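Local coordinates for filamentation induced by cAMP protein Fic (Desulfovibrio alaskensis, PDB 4RGL), which belongs to the Fic/DOC family of helical proteins and carries a C-terminal domain of the helix-turn-helix clan, though its own function is not established, at residues A[209-214]-A[246-251]; A[215-220]-A[242-247]; A[274-279]-A[327-332]. All coordinates share one frame; numbering follows the deposited sequence.

Contact 1: residues A[209-214]-A[246-251]; sequences AYLPVE and GALRDA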
# COMPACT_ATOMS: atom_id res chain seq x y z
N ALA A 209 -5.03 -3.51 -4.65
CA ALA A 209 -5.32 -2.53 -3.60
C ALA A 209 -4.14 -2.43 -2.63
O ALA A 209 -4.01 -1.42 -1.91
CB ALA A 209 -6.58 -2.92 -2.85
N TYR A 210 -3.26 -3.45 -2.64
CA TYR A 210 -2.09 -3.49 -1.76
C TYR A 210 -0.79 -3.34 -2.58
O TYR A 210 0.28 -3.72 -2.12
CB TYR A 210 -2.08 -4.78 -0.94
CG TYR A 210 -3.37 -5.00 -0.18
CD1 TYR A 210 -3.62 -4.31 1.01
CD2 TYR A 210 -4.36 -5.84 -0.67
CE1 TYR A 210 -4.84 -4.46 1.68
CE2 TYR A 210 -5.57 -6.01 -0.00
CZ TYR A 210 -5.81 -5.31 1.18
OH TYR A 210 -7.00 -5.48 1.85
N LEU A 211 -0.89 -2.72 -3.77
CA LEU A 211 0.28 -2.43 -4.61
C LEU A 211 0.81 -1.00 -4.31
O LEU A 211 0.12 -0.01 -4.60
CB LEU A 211 -0.08 -2.58 -6.10
CG LEU A 211 1.06 -2.37 -7.11
CD1 LEU A 211 2.15 -3.40 -6.92
CD2 LEU A 211 0.54 -2.41 -8.53
N PRO A 212 1.99 -0.87 -3.65
CA PRO A 212 2.45 0.47 -3.24
C PRO A 212 3.13 1.23 -4.40
O PRO A 212 4.27 1.70 -4.25
CB PRO A 212 3.44 0.18 -2.09
CG PRO A 212 3.49 -1.34 -1.96
CD PRO A 212 2.91 -1.92 -3.19
N VAL A 213 2.40 1.44 -5.52
CA VAL A 213 2.92 2.15 -6.70
C VAL A 213 3.24 3.63 -6.34
O VAL A 213 4.06 4.26 -7.02
CB VAL A 213 1.92 2.06 -7.90
CG1 VAL A 213 0.58 2.69 -7.56
CG2 VAL A 213 2.52 2.68 -9.16
N GLU A 214 2.65 4.15 -5.25
CA GLU A 214 2.82 5.54 -4.83
C GLU A 214 4.28 5.82 -4.41
O GLU A 214 4.75 6.95 -4.57
CB GLU A 214 1.86 5.88 -3.69
CG GLU A 214 0.38 5.79 -4.07
CD GLU A 214 -0.20 4.38 -4.16
OE1 GLU A 214 0.45 3.44 -3.64
OE2 GLU A 214 -1.34 4.24 -4.66
N GLY A 246 4.19 2.19 -16.63
CA GLY A 246 5.60 1.94 -16.35
C GLY A 246 5.86 1.84 -14.87
O GLY A 246 6.41 0.84 -14.39
N ALA A 247 5.35 2.84 -14.09
CA ALA A 247 5.47 2.85 -12.64
C ALA A 247 4.79 1.63 -12.01
O ALA A 247 5.37 0.98 -11.14
CB ALA A 247 4.87 4.13 -12.08
N LEU A 248 3.56 1.29 -12.51
CA LEU A 248 2.80 0.13 -12.02
C LEU A 248 3.54 -1.16 -12.27
O LEU A 248 3.61 -2.01 -11.38
CB LEU A 248 1.42 0.08 -12.70
CG LEU A 248 0.40 1.07 -12.16
CD1 LEU A 248 -0.69 1.33 -13.16
CD2 LEU A 248 -0.18 0.59 -10.84
N ARG A 249 4.16 -1.30 -13.47
CA ARG A 249 4.98 -2.46 -13.81
C ARG A 249 6.15 -2.58 -12.85
O ARG A 249 6.38 -3.65 -12.29
CB ARG A 249 5.49 -2.35 -15.25
CG ARG A 249 6.49 -3.45 -15.63
CD ARG A 249 7.39 -3.01 -16.75
NE ARG A 249 8.23 -1.88 -16.37
CZ ARG A 249 9.08 -1.27 -17.19
NH1 ARG A 249 9.22 -1.70 -18.44
NH2 ARG A 249 9.81 -0.24 -16.77
N ASP A 250 6.88 -1.47 -12.63
CA ASP A 250 8.02 -1.45 -11.73
C ASP A 250 7.59 -1.76 -10.30
O ASP A 250 8.34 -2.40 -9.55
CB ASP A 250 8.72 -0.08 -11.78
CG ASP A 250 9.16 0.32 -13.18
OD1 ASP A 250 9.50 -0.59 -13.98
OD2 ASP A 250 9.14 1.52 -13.49
N ALA A 251 6.37 -1.34 -9.92
CA ALA A 251 5.83 -1.60 -8.60
C ALA A 251 5.47 -3.07 -8.43
O ALA A 251 5.95 -3.72 -7.51
CB ALA A 251 4.61 -0.72 -8.34
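Val213 presents its CG2 methyl to the backbone of helix 238-257, while Leu211 meets the same helix at Leu248 and Ala251. CG2 lies anti to the backbone N of Val213 (chi1 61°, which leaves CG1 between N and the carbonyl carbon) and rests 3.8 Å from Leu248 N, with Ala247 CB close to Val213 CG2 at 4.0 Å. Leu248 then supplies a second surface: its CD2 stands 3.8 Å from Val213 CG2 and also meets Leu211 CD2 at 3.9 Å. Leu248 CD2 thus touches both Leu211 and Val213. Against Leu248 the side chain of Leu211 crosses at about a right angle and that of Val213 obliquely. Leu211 divides its branches, because CD2 goes to Leu248 while its CD1 approaches Ala251, 3.9 Å from Ala251 CB. This alanine points at the loop, and its small methyl lets Val213 CA come to 3.7 Å from Ala251 CB. No hydrogen bond crosses between the segments. The segment 209-214 is part of the connection between helices 189-202 and 214-219 in the mainly helical body of this Fic-family protein, and here it is folded onto helix 238-257. Pro212 is the centre of an inverse gamma turn, closed by a weak bond from Val213 N to Leu211 O (2.9 Å); a proline ring suits the restricted phi of such a turn. It points away from the helix and touches Asn48 of helix 42-59, whereas Leu211 and Val213 point toward helix 238-257. Leu248 extends the apolar layer to Leu201 of helix 189-202.

Contact 2: residues A[215-220]-A[242-247]; sequences TVIRDR and EFMLGA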
# COMPACT_ATOMS: atom_id res chain seq x y z
N THR A 215 5.01 4.78 -3.93
CA THR A 215 6.44 4.92 -3.58
C THR A 215 7.27 5.23 -4.83
O THR A 215 8.27 5.95 -4.75
CB THR A 215 6.95 3.66 -2.87
OG1 THR A 215 6.87 2.55 -3.76
CG2 THR A 215 6.20 3.36 -1.59
N VAL A 216 6.86 4.68 -6.00
CA VAL A 216 7.54 4.93 -7.28
C VAL A 216 7.22 6.36 -7.76
O VAL A 216 8.13 7.10 -8.16
CB VAL A 216 7.15 3.87 -8.36
CG1 VAL A 216 7.84 4.15 -9.69
CG2 VAL A 216 7.46 2.46 -7.88
N ILE A 217 5.93 6.76 -7.67
CA ILE A 217 5.48 8.10 -8.08
C ILE A 217 6.15 9.18 -7.21
O ILE A 217 6.47 10.25 -7.70
CB ILE A 217 3.93 8.19 -8.00
CG1 ILE A 217 3.28 7.05 -8.82
CG2 ILE A 217 3.44 9.57 -8.46
CD1 ILE A 217 1.77 6.84 -8.52
N ARG A 218 6.37 8.87 -5.90
CA ARG A 218 7.03 9.80 -4.97
C ARG A 218 8.51 9.98 -5.33
O ARG A 218 9.04 11.10 -5.26
CB ARG A 218 6.90 9.29 -3.53
CG ARG A 218 7.55 10.19 -2.48
CD ARG A 218 7.76 9.44 -1.18
NE ARG A 218 8.67 8.30 -1.36
CZ ARG A 218 8.72 7.25 -0.55
NH1 ARG A 218 7.87 7.16 0.47
NH2 ARG A 218 9.56 6.26 -0.79
N ASP A 219 9.19 8.89 -5.72
CA ASP A 219 10.60 8.94 -6.06
C ASP A 219 10.81 9.54 -7.48
O ASP A 219 11.84 10.16 -7.74
CB ASP A 219 11.23 7.54 -5.97
CG ASP A 219 11.20 6.96 -4.56
OD1 ASP A 219 10.95 7.73 -3.59
OD2 ASP A 219 11.46 5.74 -4.41
N ARG A 220 9.80 9.39 -8.36
CA ARG A 220 9.85 9.96 -9.72
C ARG A 220 8.95 11.19 -9.80
O ARG A 220 8.38 11.47 -10.86
CB ARG A 220 9.42 8.92 -10.77
CG ARG A 220 10.27 7.68 -10.79
CD ARG A 220 9.77 6.70 -11.83
NE ARG A 220 10.46 5.42 -11.76
CZ ARG A 220 10.12 4.36 -12.48
NH1 ARG A 220 9.10 4.42 -13.33
NH2 ARG A 220 10.79 3.22 -12.35
N GLU A 242 1.79 5.82 -20.46
CA GLU A 242 3.08 5.12 -20.53
C GLU A 242 3.83 5.23 -19.20
O GLU A 242 4.37 4.24 -18.73
CB GLU A 242 3.96 5.69 -21.67
CG GLU A 242 3.50 5.31 -23.07
CD GLU A 242 4.43 5.79 -24.17
OE1 GLU A 242 5.38 6.55 -23.85
OE2 GLU A 242 4.22 5.41 -25.34
N PHE A 243 3.85 6.45 -18.60
CA PHE A 243 4.54 6.68 -17.33
C PHE A 243 3.92 5.87 -16.22
O PHE A 243 4.64 5.19 -15.48
CB PHE A 243 4.53 8.18 -16.96
CG PHE A 243 5.27 8.49 -15.67
CD1 PHE A 243 6.63 8.77 -15.67
CD2 PHE A 243 4.60 8.46 -14.44
CE1 PHE A 243 7.31 9.03 -14.48
CE2 PHE A 243 5.29 8.69 -13.25
CZ PHE A 243 6.64 8.98 -13.27
N MSE A 244 2.57 5.95 -16.07
CA MSE A 244 1.87 5.28 -14.99
C MSE A 244 1.95 3.75 -15.13
O MSE A 244 2.29 3.08 -14.15
CB MSE A 244 0.42 5.73 -14.92
CG MSE A 244 -0.24 5.41 -13.58
SE MSE A 244 0.75 6.16 -12.06
CE MSE A 244 0.76 8.02 -12.60
N LEU A 245 1.68 3.21 -16.35
CA LEU A 245 1.80 1.76 -16.59
C LEU A 245 3.23 1.30 -16.34
O LEU A 245 3.45 0.19 -15.85
CB LEU A 245 1.36 1.37 -18.01
CG LEU A 245 -0.14 1.48 -18.31
CD1 LEU A 245 -0.43 1.15 -19.76
CD2 LEU A 245 -0.95 0.56 -17.40
N GLY A 246 4.19 2.19 -16.63
CA GLY A 246 5.60 1.94 -16.35
C GLY A 246 5.86 1.84 -14.87
O GLY A 246 6.41 0.84 -14.39
N ALA A 247 5.35 2.84 -14.09
CA ALA A 247 5.47 2.85 -12.64
C ALA A 247 4.79 1.63 -12.01
O ALA A 247 5.37 0.98 -11.14
CB ALA A 247 4.87 4.13 -12.08
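Asp250 OD2 receives the guanidinium of Arg220, which in turn lies beside helix 238-257: NH2 of the arginine forms a salt bridge with this oxygen. NH1 of the same group approaches that oxygen too, and it passes alongside the helix backbone, with Arg220 NH1 4.0 Å from Ala247 CA. An arginine suits this partly exposed position because its long chain, extended from CG to NE, carries the charge to an acidic partner one turn beyond Ala247 while its aliphatic part packs on the way. Arg220 CB meets the edge of the Phe243 ring, 3.7 Å from Phe243 CZ, and the planes of guanidinium and ring are turned 78° apart. Val216, one turn earlier, places CG1 over the centre of one guanidinium face; Val216 CG1 also lies 3.8 Å from Ala247 CB, whose small size lets the two helices come close. These helices, 214-219 and 238-257, are joined through helix 221-234 in the mainly helical body, and Tyr224 of that connecting helix touches Phe243, Ile217 and Met244. Deeper in, Ile217 and the selenomethionine Met244 cross at about a right angle, with Ile217 CD1 3.7 Å from Met244 SE. Met244 starts out pointing away from helix 214-219, but the bend at chi2 (55°) turns SE back toward Ile217, and it also touches Cys173 of helix 168-182.

Contact 3: residues A[274-279]-A[327-332]; sequences RAIGGG and YRLTGK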
# COMPACT_ATOMS: atom_id res chain seq x y z
N ARG A 274 10.51 -18.34 23.01
CA ARG A 274 10.15 -17.23 23.90
C ARG A 274 10.52 -17.55 25.36
O ARG A 274 10.85 -16.64 26.13
CB ARG A 274 8.65 -16.91 23.80
CG ARG A 274 8.24 -16.27 22.46
CD ARG A 274 6.80 -15.77 22.49
NE ARG A 274 5.84 -16.87 22.62
CZ ARG A 274 5.25 -17.46 21.58
NH1 ARG A 274 5.51 -17.06 20.34
NH2 ARG A 274 4.39 -18.45 21.77
N ALA A 275 10.48 -18.85 25.75
CA ALA A 275 10.81 -19.29 27.11
C ALA A 275 12.31 -19.14 27.40
O ALA A 275 12.68 -18.77 28.52
CB ALA A 275 10.38 -20.73 27.32
N ILE A 276 13.18 -19.42 26.39
CA ILE A 276 14.65 -19.28 26.55
C ILE A 276 15.03 -17.79 26.73
O ILE A 276 15.67 -17.43 27.73
CB ILE A 276 15.41 -19.91 25.32
CG1 ILE A 276 15.13 -21.44 25.20
CG2 ILE A 276 16.93 -19.61 25.40
CD1 ILE A 276 15.90 -22.34 26.24
N GLY A 277 14.65 -16.95 25.77
CA GLY A 277 14.98 -15.53 25.78
C GLY A 277 16.47 -15.29 25.62
O GLY A 277 17.08 -15.80 24.68
N GLY A 278 17.05 -14.57 26.57
CA GLY A 278 18.48 -14.26 26.55
C GLY A 278 19.32 -15.22 27.38
O GLY A 278 20.48 -15.47 27.05
N GLY A 279 18.73 -15.74 28.45
CA GLY A 279 19.42 -16.63 29.39
C GLY A 279 19.59 -18.05 28.89
O GLY A 279 19.15 -18.39 27.79
N TYR A 327 20.40 -24.65 27.57
CA TYR A 327 20.16 -24.31 26.16
C TYR A 327 20.09 -22.77 25.95
O TYR A 327 19.41 -22.06 26.69
CB TYR A 327 18.86 -24.97 25.67
CG TYR A 327 18.86 -26.48 25.81
CD1 TYR A 327 19.40 -27.29 24.82
CD2 TYR A 327 18.36 -27.09 26.96
CE1 TYR A 327 19.44 -28.68 24.96
CE2 TYR A 327 18.40 -28.47 27.12
CZ TYR A 327 18.94 -29.27 26.11
OH TYR A 327 18.98 -30.63 26.26
N ARG A 328 20.78 -22.28 24.88
CA ARG A 328 20.81 -20.84 24.51
C ARG A 328 20.47 -20.66 23.01
O ARG A 328 20.80 -21.52 22.20
CB ARG A 328 22.20 -20.22 24.83
CG ARG A 328 23.39 -21.04 24.31
CD ARG A 328 24.71 -20.51 24.83
NE ARG A 328 25.80 -21.46 24.60
CZ ARG A 328 26.60 -21.43 23.54
NH1 ARG A 328 26.46 -20.48 22.62
NH2 ARG A 328 27.56 -22.34 23.39
N LEU A 329 19.74 -19.56 22.67
CA LEU A 329 19.27 -19.32 21.29
C LEU A 329 20.43 -18.98 20.33
O LEU A 329 21.48 -18.48 20.76
CB LEU A 329 18.22 -18.18 21.27
CG LEU A 329 16.84 -18.51 21.87
CD1 LEU A 329 15.98 -17.28 21.95
CD2 LEU A 329 16.13 -19.59 21.07
N THR A 330 20.22 -19.22 19.01
CA THR A 330 21.19 -18.89 17.96
C THR A 330 20.63 -17.76 17.06
O THR A 330 20.63 -16.59 17.46
CB THR A 330 21.54 -20.15 17.13
OG1 THR A 330 20.33 -20.76 16.66
CG2 THR A 330 22.34 -21.15 17.91
N GLY A 331 20.11 -18.14 15.89
CA GLY A 331 19.48 -17.20 14.97
C GLY A 331 18.00 -17.07 15.22
O GLY A 331 17.18 -17.44 14.38
N LYS A 332 17.64 -16.59 16.43
CA LYS A 332 16.24 -16.43 16.81
C LYS A 332 15.85 -14.95 16.84
O LYS A 332 16.34 -14.19 17.69
CB LYS A 332 15.98 -17.08 18.18
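Ile276 sets its CG1 anti to the carbonyl carbon (chi1 -62°), which leaves CG2 anti to the backbone N, and both branches then meet strand 326-329. Ile276 CG2 lies 3.7 Å from Leu329 CG, while Ile276 CD1, placed by chi2 of -76°, reaches over to Tyr327, 4.0 Å from Tyr327 CB. Leu329 has its CG anti to its own carbonyl carbon (chi1 -71°) and points toward the helix end, crossing Ile276 obliquely; its CD1 lies beside the carbonyl oxygen of Gly277. A beta-branched isoleucine suits this last helical residue, since its two arms can touch neighbouring parts of the strand at once. Gly277 then leaves helical geometry with positive phi, a backbone shape easiest for glycine, which has no side chain to oppose it. Ile276 also touches Leu286 of helix 283-290 and Ile312 of strand 312-314, continuing the apolar layer, whereas the guanidinium of Arg328 pairs with Glu313 in a salt bridge. Tyr327 and Arg328 are hydrogen-bonded through their backbones to Leu281 and Glu313 on the flanking strands. A first helix packed against a small antiparallel sheet of strand order 1-3-2, with two further helices between its strands in the chain, is consistent with a winged helix-turn-helix domain.

Contacts 1 and 2 are neighbours, their centres about 7 Å apart, and both rest on helix 238-257, sharing Gly246 and Ala247. Along the chain the loop of contact 1 runs directly into the helix of contact 2, both closing on the same stretch of that long helix; the pairing of Arg220 with Asp250 ties them together. Contact 3 follows later, on helix 267-276 and the three-stranded sheet, its centre about 39 Å from that of contact 1 and about 44 Å from that of contact 2, without touching either. The chain thus comprises a helical Fic body and a C-terminal unit consistent with a winged helix, set well apart from the body.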